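Local coordinates for protein membrane-anchored mycosin mycp1 (Mycobacterium thermoresistibile, PDB 4HVL) that is a subtilisin-like serine protease, a mycosin, that probably cleaves peptide bonds and is an essential component of the ESX-1 type VII secretion system of mycobacteria, at residues A[49-54]-A[362-367]; A[58-63]-A[325-330]; A[108-113]-A[126-131]. All blocks are in the same frame, centred on the assembly; numbering follows the deposited sequence.

Interaction 1 of 3, residues A[49-54]-A[362-367]; sequences YLRLTE and DPVAAL
D362 OD1 is gripped by three groups: R51, a water and a backbone N-H. From the opposing segment R51 NH2 approaches to 3.0 Å of D362 OD1 and forms a salt bridge. The guanidinium and carboxylate planes stand 89° apart, and the pairing is one-pronged, with D362 OD2 3.8 Å from the same R51 NH2. The second grip comes from A365 N, which donates to D362 OD1 almost straight (169°) from above the carboxylate plane. This is the N-cap bond of helix 363-368; with D362 CG anti to the backbone N (chi1 -176°), the carboxylate is set beside the carbonyl carbon, on the side where the chain runs into the helix and OD1 can meet A365 N. The water donates to both D362 OD1 and L50 O and accepts from V364 N, joining the two backbones; it also sits 3.4 Å above the R51 guanidinium plane, over its centre. The arginine and the helix start would both be expected to favour a charged carboxylate. R51 itself has positive phi and ends helix 45-50 in a Schellman motif while standing as N-cap of helix 52-55. Apolar contacts flank the polar cluster: P363 CD meets L50 CD2 at 4.0 Å, and V364 CG2 rests 3.7 Å from E54 CG, whose carboxylate pairs with K57. Away from the annotated sites, the contact fastens the two short N-terminal helices to the last helix of the chain. L50 also packs on Y317 of helix 311-328, and L367 on L324 of the same helix, while P363 and L367 both touch A55 of helix 52-55.

Interaction 2 of 3, residues A[58-63]-A[325-330]; sequences FATGAG and IRQRYP
Q327 CG and R328 CG both lie anti to their backbone N (chi1 178° and -169°), and the chains run on extended, carrying an amide and a guanidinium from the end of one helix to the loop F58-A62. Q327 OE1 meets three consecutive backbone N-H groups. The bond from T60 N is the sound one, 2.9 Å to Q327 OE1 and in the plane of the amide carbonyl; those from G61 N and A62 N are weak. A59 CB lies against the same oxygen, and A62 CB comes within 3.5 Å of Q327 NE2. A water accepts from Q327 NE2 and donates to T60 OG1, which is also hydrogen-bonded to D125. R328 NH1 donates to a lone pair of F58 O at 2.8 Å, although the bond is bent at the hydrogen and the oxygen is tilted from the guanidinium plane. F58 CB covers one guanidinium face, toward its rim, while the aromatic ring is turned 78° from that plane. One helix end thus tethers a loop by two side chains, without any strand pairing. Helix 311-328, which carries the predicted charge-relay S312 in its first turn, is held here at its far end to the approach to strand 65-70. I325 packs on helix 334-343, and F58 and R328 touch T368 and L367 of helix 363-368.

Interaction 3 of 3, residues A[108-113]-A[126-131]; sequences VIAGRG and ARILSL
The R112 guanidinium presents its edge to A126 O, which lies near its plane and is held end-on by both terminal nitrogens. R112 NH1 is 3.0 Å from A126 O, and that bond lies in the carbonyl plane; R112 NH2, at 3.2 Å from A126 O, comes from 43° above it. A110 O takes another bond from R112 NH1, also in the guanidinium plane, at 2.8 Å. The arginine thereby ties A110, at the C-terminal end of helix 102-110, to the start of strand 127-132, and these partners fix how its flat group is turned. A bend at chi2 (65°) turns CD out of an extended course, and the later torsions bring the guanidinium to both oxygens. In the subtilase fold this is the beta-alpha-beta crossover from strand 82-86 through helix 102-110, which follows the predicted charge-relay H101, to strand 127-132 beside it in the parallel sheet. Next to these hydrogen bonds, A110 CB packs on I128 CD1 at 3.6 Å and on A126 CB at 4.2 Å. I128 CD1 also approaches R112 NH1 obliquely. I128 reaches on to A81 and to V68 of strand 65-70, where I109 of the helix also rests.

Overall arrangement
Interactions 1 and 2 touch, their centres about 13 Å apart: helix 363-368, part of interaction 1, packs against the end of helix 311-328 in interaction 2, and L367 O meets Y329 OH at 2.7 Å in a probable hydrogen bond. Interaction 2 in turn touches interaction 3 by packing, with G61 O 3.7 Å from A126 CB. Interactions 1 and 3 do not touch; their nearest atoms are about 6 Å apart. Along the chain the three are nested, 3 within the loop closed by 2, and 2 within that closed by 1. In interaction 3 the I128 side chain is about 9 Å from that of the predicted charge-relay D70; interactions 1 and 2 lie away from the annotated sites.

Interaction 1 of 3, residues A[49-54]-A[362-367]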
# COMPACT_ATOMS: atom_id res chain seq x y z
N TYR A 49 3.03 19.67 -0.22
CA TYR A 49 1.93 19.49 0.73
C TYR A 49 2.36 18.80 2.04
O TYR A 49 1.92 19.20 3.11
CB TYR A 49 0.84 18.66 0.05
CG TYR A 49 -0.48 18.62 0.75
CD1 TYR A 49 -1.46 19.59 0.52
CD2 TYR A 49 -0.79 17.58 1.62
CE1 TYR A 49 -2.69 19.54 1.16
CE2 TYR A 49 -2.01 17.51 2.26
CZ TYR A 49 -2.96 18.49 2.03
OH TYR A 49 -4.17 18.39 2.67
N LEU A 50 3.21 17.79 1.93
CA LEU A 50 3.65 16.99 3.08
C LEU A 50 4.92 17.55 3.72
O LEU A 50 5.40 17.04 4.73
CB LEU A 50 3.86 15.54 2.66
CG LEU A 50 2.63 14.73 2.22
CD1 LEU A 50 3.04 13.38 1.68
CD2 LEU A 50 1.66 14.56 3.38
N ARG A 51 5.47 18.60 3.12
CA ARG A 51 6.64 19.33 3.63
C ARG A 51 7.85 18.42 3.77
O ARG A 51 8.54 18.43 4.79
CB ARG A 51 6.33 20.02 4.97
CG ARG A 51 5.08 20.88 4.94
CD ARG A 51 5.05 21.95 6.02
NE ARG A 51 4.86 21.46 7.39
CZ ARG A 51 3.68 21.18 7.97
NH1 ARG A 51 2.54 21.29 7.29
NH2 ARG A 51 3.64 20.76 9.24
N LEU A 52 8.11 17.63 2.73
CA LEU A 52 9.17 16.61 2.76
C LEU A 52 10.55 17.21 3.00
O LEU A 52 11.35 16.68 3.78
CB LEU A 52 9.15 15.76 1.48
CG LEU A 52 7.94 14.84 1.24
CD1 LEU A 52 8.20 13.92 0.06
CD2 LEU A 52 7.59 14.01 2.47
N THR A 53 10.81 18.34 2.33
CA THR A 53 12.04 19.09 2.52
C THR A 53 12.29 19.38 4.00
O THR A 53 13.38 19.15 4.50
CB THR A 53 11.98 20.43 1.73
OG1 THR A 53 11.79 20.16 0.34
CG2 THR A 53 13.24 21.18 1.90
N GLU A 54 11.29 19.88 4.70
CA GLU A 54 11.43 20.16 6.13
C GLU A 54 11.59 18.86 6.92
O GLU A 54 12.46 18.75 7.80
CB GLU A 54 10.22 20.94 6.62
CG GLU A 54 10.29 21.44 8.06
CD GLU A 54 11.36 22.49 8.28
OE1 GLU A 54 11.87 23.06 7.29
OE2 GLU A 54 11.72 22.74 9.46
N ASP A 362 0.81 14.24 8.60
CA ASP A 362 1.57 15.47 8.76
C ASP A 362 2.98 15.08 9.23
O ASP A 362 3.25 14.98 10.43
CB ASP A 362 0.83 16.40 9.72
CG ASP A 362 1.48 17.73 9.88
OD1 ASP A 362 2.66 17.91 9.50
OD2 ASP A 362 0.79 18.62 10.44
N PRO A 363 3.88 14.82 8.27
CA PRO A 363 5.22 14.34 8.59
C PRO A 363 6.01 15.16 9.61
O PRO A 363 6.67 14.59 10.48
CB PRO A 363 5.91 14.36 7.23
CG PRO A 363 4.81 14.01 6.30
CD PRO A 363 3.65 14.84 6.82
N VAL A 364 5.95 16.50 9.50
CA VAL A 364 6.74 17.34 10.39
C VAL A 364 6.17 17.27 11.79
O VAL A 364 6.91 17.14 12.75
CB VAL A 364 6.80 18.80 9.93
CG1 VAL A 364 7.41 19.70 11.00
CG2 VAL A 364 7.61 18.90 8.64
N ALA A 365 4.84 17.35 11.90
CA ALA A 365 4.20 17.17 13.19
C ALA A 365 4.53 15.79 13.77
O ALA A 365 4.86 15.67 14.95
CB ALA A 365 2.69 17.37 13.08
N ALA A 366 4.49 14.74 12.93
CA ALA A 366 4.76 13.39 13.43
C ALA A 366 6.18 13.29 13.98
O ALA A 366 6.39 12.71 15.02
CB ALA A 366 4.55 12.36 12.34
N LEU A 367 7.13 13.89 13.27
CA LEU A 367 8.54 13.88 13.67
C LEU A 367 8.89 14.83 14.81
O LEU A 367 9.88 14.58 15.50
CB LEU A 367 9.43 14.18 12.46
CG LEU A 367 9.44 13.07 11.41
CD1 LEU A 367 10.02 13.56 10.10
CD2 LEU A 367 10.20 11.85 11.91
O HOH W 1 4.69 17.89 7.27

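Interaction 2 of 3, residues A[58-63]-A[325-330]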
# COMPACT_ATOMS: atom_id res chain seq x y z
N PHE A 58 14.92 16.21 9.90
CA PHE A 58 14.72 15.43 11.12
C PHE A 58 14.96 13.93 10.96
O PHE A 58 15.29 13.27 11.95
CB PHE A 58 13.32 15.72 11.67
CG PHE A 58 13.10 17.17 11.95
CD1 PHE A 58 13.80 17.80 12.98
CD2 PHE A 58 12.27 17.94 11.15
CE1 PHE A 58 13.66 19.16 13.22
CE2 PHE A 58 12.10 19.28 11.39
CZ PHE A 58 12.80 19.90 12.43
N ALA A 59 14.84 13.41 9.74
CA ALA A 59 15.06 11.99 9.43
C ALA A 59 15.02 11.75 7.92
O ALA A 59 14.37 12.49 7.20
CB ALA A 59 14.01 11.11 10.11
N THR A 60 15.74 10.72 7.45
CA THR A 60 15.77 10.35 6.04
C THR A 60 15.51 8.85 5.77
O THR A 60 15.60 8.42 4.63
CB THR A 60 17.14 10.65 5.42
OG1 THR A 60 18.14 9.91 6.13
CG2 THR A 60 17.46 12.13 5.49
N GLY A 61 15.23 8.08 6.82
CA GLY A 61 15.10 6.63 6.75
C GLY A 61 16.38 5.81 6.80
O GLY A 61 16.34 4.61 6.52
N ALA A 62 17.51 6.41 7.16
CA ALA A 62 18.78 5.69 7.22
C ALA A 62 18.70 4.57 8.25
O ALA A 62 18.17 4.79 9.33
CB ALA A 62 19.94 6.62 7.57
N GLY A 63 19.25 3.40 7.91
CA GLY A 63 19.16 2.21 8.76
C GLY A 63 17.87 1.39 8.66
O GLY A 63 17.80 0.31 9.18
N ILE A 325 10.02 7.94 11.08
CA ILE A 325 9.71 7.85 12.50
C ILE A 325 10.60 6.82 13.20
O ILE A 325 11.20 7.13 14.25
CB ILE A 325 8.21 7.57 12.74
CG1 ILE A 325 7.38 8.84 12.43
CG2 ILE A 325 7.96 7.17 14.19
CD1 ILE A 325 5.90 8.60 12.20
N ARG A 326 10.74 5.64 12.61
CA ARG A 326 11.48 4.56 13.23
C ARG A 326 12.97 4.88 13.28
O ARG A 326 13.65 4.51 14.26
CB ARG A 326 11.22 3.22 12.54
CG ARG A 326 9.76 2.80 12.56
CD ARG A 326 9.62 1.27 12.54
NE ARG A 326 9.80 0.71 13.87
CZ ARG A 326 9.58 -0.56 14.19
NH1 ARG A 326 9.19 -1.44 13.25
NH2 ARG A 326 9.76 -0.98 15.45
N GLN A 327 13.49 5.61 12.28
CA GLN A 327 14.87 6.08 12.37
C GLN A 327 15.04 7.06 13.55
O GLN A 327 15.96 6.92 14.35
CB GLN A 327 15.38 6.76 11.09
CG GLN A 327 16.82 7.26 11.26
CD GLN A 327 17.31 8.22 10.18
OE1 GLN A 327 16.54 8.69 9.34
NE2 GLN A 327 18.60 8.52 10.21
N ARG A 328 14.17 8.05 13.63
CA ARG A 328 14.35 9.12 14.60
C ARG A 328 14.05 8.63 16.01
O ARG A 328 14.66 9.10 16.97
CB ARG A 328 13.47 10.30 14.27
CG ARG A 328 13.81 11.52 15.09
CD ARG A 328 13.02 12.71 14.57
NE ARG A 328 13.27 13.86 15.41
CZ ARG A 328 14.36 14.60 15.37
NH1 ARG A 328 15.34 14.33 14.51
NH2 ARG A 328 14.46 15.61 16.19
N TYR A 329 13.11 7.70 16.13
CA TYR A 329 12.69 7.14 17.40
C TYR A 329 12.73 5.60 17.33
O TYR A 329 11.69 4.96 17.25
CB TYR A 329 11.28 7.62 17.72
CG TYR A 329 11.14 9.14 17.71
CD1 TYR A 329 11.71 9.93 18.72
CD2 TYR A 329 10.44 9.80 16.69
CE1 TYR A 329 11.59 11.32 18.70
CE2 TYR A 329 10.32 11.19 16.67
CZ TYR A 329 10.88 11.93 17.68
OH TYR A 329 10.75 13.31 17.68
N PRO A 330 13.95 5.01 17.37
CA PRO A 330 14.05 3.56 17.17
C PRO A 330 13.46 2.72 18.32
O PRO A 330 13.26 1.53 18.15
CB PRO A 330 15.56 3.32 16.99
CG PRO A 330 16.22 4.49 17.64
CD PRO A 330 15.26 5.65 17.56
O HOH W 2 19.32 10.83 8.44

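Interaction 3 of 3, residues A[108-113]-A[126-131]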
# COMPACT_ATOMS: atom_id res chain seq x y z
N VAL A 108 8.32 6.51 -4.46
CA VAL A 108 7.65 7.45 -3.56
C VAL A 108 8.11 7.25 -2.10
O VAL A 108 8.38 8.22 -1.38
CB VAL A 108 6.09 7.36 -3.70
CG1 VAL A 108 5.38 8.08 -2.58
CG2 VAL A 108 5.64 7.95 -5.03
N ILE A 109 8.25 5.98 -1.69
CA ILE A 109 8.70 5.62 -0.34
C ILE A 109 10.18 6.06 -0.13
O ILE A 109 10.49 6.77 0.82
CB ILE A 109 8.61 4.09 -0.13
CG1 ILE A 109 7.14 3.60 -0.22
CG2 ILE A 109 9.23 3.68 1.20
CD1 ILE A 109 6.98 2.09 -0.25
N ALA A 110 11.06 5.67 -1.04
CA ALA A 110 12.50 5.75 -0.80
C ALA A 110 13.34 6.20 -1.99
O ALA A 110 14.56 6.03 -1.99
CB ALA A 110 12.99 4.41 -0.28
N GLY A 111 12.72 6.83 -2.98
CA GLY A 111 13.45 7.30 -4.14
C GLY A 111 14.52 8.32 -3.77
O GLY A 111 14.27 9.22 -2.98
N ARG A 112 15.70 8.17 -4.34
CA ARG A 112 16.78 9.12 -4.12
C ARG A 112 16.62 10.41 -4.92
O ARG A 112 15.96 10.44 -5.96
CB ARG A 112 18.13 8.46 -4.46
CG ARG A 112 18.72 7.66 -3.32
CD ARG A 112 17.87 6.47 -2.97
NE ARG A 112 18.61 5.55 -2.12
CZ ARG A 112 18.08 4.68 -1.28
NH1 ARG A 112 16.76 4.53 -1.17
NH2 ARG A 112 18.90 3.91 -0.57
N GLY A 113 17.26 11.47 -4.45
CA GLY A 113 17.25 12.77 -5.14
C GLY A 113 18.20 12.80 -6.33
O GLY A 113 18.99 11.87 -6.53
N ALA A 126 16.37 4.86 2.97
CA ALA A 126 15.89 3.54 3.38
C ALA A 126 16.31 2.48 2.38
O ALA A 126 16.49 2.78 1.20
CB ALA A 126 14.38 3.56 3.54
N ARG A 127 16.48 1.25 2.83
CA ARG A 127 16.55 0.12 1.89
C ARG A 127 15.14 -0.25 1.44
O ARG A 127 14.17 -0.02 2.16
CB ARG A 127 17.22 -1.10 2.52
CG ARG A 127 18.73 -1.00 2.60
CD ARG A 127 19.33 -2.09 3.47
NE ARG A 127 19.41 -3.40 2.80
CZ ARG A 127 18.78 -4.52 3.18
NH1 ARG A 127 17.96 -4.54 4.24
NH2 ARG A 127 18.95 -5.64 2.48
N ILE A 128 15.04 -0.84 0.25
CA ILE A 128 13.78 -1.28 -0.34
C ILE A 128 13.90 -2.77 -0.71
O ILE A 128 14.79 -3.14 -1.47
CB ILE A 128 13.53 -0.53 -1.67
CG1 ILE A 128 13.38 0.96 -1.43
CG2 ILE A 128 12.32 -1.08 -2.41
CD1 ILE A 128 14.00 1.77 -2.56
N LEU A 129 13.01 -3.59 -0.17
CA LEU A 129 12.87 -4.99 -0.60
C LEU A 129 11.61 -5.09 -1.44
O LEU A 129 10.54 -4.62 -1.00
CB LEU A 129 12.77 -5.91 0.60
CG LEU A 129 13.91 -5.75 1.59
CD1 LEU A 129 13.72 -6.69 2.77
CD2 LEU A 129 15.26 -5.98 0.92
N SER A 130 11.72 -5.66 -2.64
CA SER A 130 10.58 -5.77 -3.58
C SER A 130 10.00 -7.19 -3.63
O SER A 130 10.67 -8.15 -4.01
CB SER A 130 10.99 -5.33 -4.99
OG SER A 130 9.90 -5.48 -5.92
N LEU A 131 8.73 -7.30 -3.27
CA LEU A 131 7.98 -8.55 -3.38
C LEU A 131 6.90 -8.33 -4.41
O LEU A 131 6.07 -7.41 -4.26
CB LEU A 131 7.33 -8.92 -2.05
CG LEU A 131 8.22 -9.25 -0.87
CD1 LEU A 131 8.70 -7.99 -0.14
CD2 LEU A 131 7.45 -10.15 0.11